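Local coordinates for SNF1-like protein kinase ssp2 (Schizosaccharomyces pombe, PDB 2QRD) that is a SNF1-like serine/threonine protein kinase, probably the catalytic alpha subunit of fission yeast AMP-activated protein kinase, probably acting when cellular energy runs low, at residues M129-C132 with K133-A137. Residues are numbered along the deposited sequence; the frame is centred on the assembly and turned at random.
Sequences MLVC and KLFSA
Val131 and Phe135 sit one helical turn apart and point the same way. The methyl CG1 of Val131 lies over one face of the Phe135 ring, in a CH-pi contact. It stands 3.9 Å from the ring centroid, 16° off the normal, and is displaced toward the rim at CE1. CG1 of Val131 reaches this face because it is anti to the backbone N (chi1 166°). Both residues pack against the chain of SPCC1919.03c protein, Val131 on its Leu74 and Phe135 on its Phe95.

Leu130 and Leu134 form a second i to i+4 pair. Their side chains cross at a slant, and CD2 of Leu130 meets CG of Leu134 at 3.6 Å. CD1 of Leu134 is also near this methyl. Both leucines also touch Ala33 of helix 23-37. An alanine in place of Leu134 would probably leave CD2 of Leu130 without its apolar neighbour and open a gap beside Ala33.

Both pairs belong to the last turns of helix 123-136, the C-terminal helix of a KA1-like fold, in which helices pack with an antiparallel sheet. Its i to i+4 backbone bonds run from Lys133 N to Met129 O, Leu134 N to Leu130 O and Phe135 N to Val131 O. The middle bond, from Leu134 N to Leu130 O, is short at 2.8 Å and nearly straight.

At the helix end the same i to i+4 spacing weakens: Ser136 N makes only a weak bond to Cys132 O, at 3.1 Å. OG of Ser136 donates to the same oxygen, Cys132 O, at 2.8 Å. With chi1 60°, OG is turned back toward the preceding turn. This hydroxyl also bonds NH2 of Arg36, which makes a weak bond to Lys133 O as well.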
loop_
_atom_site.group_PDB
_atom_site.type_symbol
_atom_site.label_atom_id
_atom_site.label_comp_id
_atom_site.label_asym_id
_atom_site.label_seq_id
_atom_site.Cartn_x
_atom_site.Cartn_y
_atom_site.Cartn_z
ATOM N N MET A 129 12.287 -9.210 13.356
ATOM C CA MET A 129 13.242 -9.362 14.455
ATOM C C MET A 129 13.855 -10.789 14.501
ATOM O O MET A 129 15.081 -10.947 14.512
ATOM C CB MET A 129 12.535 -8.997 15.788
ATOM C CG MET A 129 13.424 -8.410 16.889
ATOM S SD MET A 129 12.567 -7.643 18.348
ATOM C CE MET A 129 11.250 -6.688 17.516
ATOM N N LEU A 130 12.996 -11.802 14.525
ATOM C CA LEU A 130 13.448 -13.188 14.469
ATOM C C LEU A 130 14.358 -13.424 13.266
ATOM O O LEU A 130 15.458 -13.959 13.402
ATOM C CB LEU A 130 12.252 -14.140 14.418
ATOM C CG LEU A 130 12.443 -15.508 15.077
ATOM C CD1 LEU A 130 11.596 -16.562 14.383
ATOM C CD2 LEU A 130 13.912 -15.906 15.071
ATOM N N VAL A 131 13.889 -13.020 12.091
ATOM C CA VAL A 131 14.622 -13.227 10.855
ATOM C C VAL A 131 16.001 -12.586 10.911
ATOM O O VAL A 131 16.976 -13.211 10.512
ATOM C CB VAL A 131 13.803 -12.782 9.602
ATOM C CG1 VAL A 131 14.671 -12.690 8.392
ATOM C CG2 VAL A 131 12.651 -13.765 9.347
ATOM N N CYS A 132 16.101 -11.380 11.465
ATOM C CA CYS A 132 17.405 -10.723 11.598
ATOM C C CYS A 132 18.367 -11.445 12.535
ATOM O O CYS A 132 19.576 -11.428 12.319
ATOM C CB CYS A 132 17.246 -9.264 12.007
ATOM S SG CYS A 132 16.535 -8.317 10.635
ATOM N N LYS A 133 17.823 -12.072 13.571
ATOM C CA LYS A 133 18.618 -12.846 14.505
ATOM C C LYS A 133 19.054 -14.141 13.830
ATOM O O LYS A 133 20.207 -14.511 13.919
ATOM C CB LYS A 133 17.815 -13.151 15.779
ATOM C CG LYS A 133 17.444 -11.935 16.617
ATOM C CD LYS A 133 18.653 -11.013 16.779
ATOM C CE LYS A 133 18.307 -9.815 17.637
ATOM N NZ LYS A 133 19.456 -8.937 17.689
ATOM N N LEU A 134 18.144 -14.831 13.149
ATOM C CA LEU A 134 18.536 -16.015 12.379
ATOM C C LEU A 134 19.621 -15.717 11.344
ATOM O O LEU A 134 20.523 -16.533 11.118
ATOM C CB LEU A 134 17.329 -16.677 11.722
ATOM C CG LEU A 134 16.196 -17.224 12.610
ATOM C CD1 LEU A 134 14.882 -17.471 11.781
ATOM C CD2 LEU A 134 16.615 -18.498 13.414
ATOM N N PHE A 135 19.573 -14.534 10.746
ATOM C CA PHE A 135 20.503 -14.204 9.659
ATOM C C PHE A 135 21.850 -13.628 10.119
ATOM O O PHE A 135 22.824 -13.612 9.356
ATOM C CB PHE A 135 19.824 -13.267 8.667
ATOM C CG PHE A 135 18.766 -13.921 7.840
ATOM C CD1 PHE A 135 18.213 -13.249 6.750
ATOM C CD2 PHE A 135 18.326 -15.219 8.126
ATOM C CE1 PHE A 135 17.225 -13.845 5.967
ATOM C CE2 PHE A 135 17.325 -15.829 7.351
ATOM C CZ PHE A 135 16.783 -15.130 6.257
ATOM N N SER A 136 21.918 -13.172 11.365
ATOM C CA SER A 136 23.153 -12.579 11.874
ATOM C C SER A 136 23.881 -13.506 12.831
ATOM O O SER A 136 24.984 -13.194 13.250
ATOM C CB SER A 136 22.868 -11.253 12.577
ATOM O OG SER A 136 21.992 -11.463 13.675
ATOM N N ALA A 137 23.252 -14.623 13.191
ATOM C CA ALA A 137 23.820 -15.577 14.154
ATOM C C ALA A 137 25.326 -15.621 14.030
ATOM O O ALA A 137 26.082 -15.201 14.938
ATOM C CB ALA A 137 23.254 -16.966 13.925
ATOM O OXT ALA A 137 25.793 -16.073 12.971
#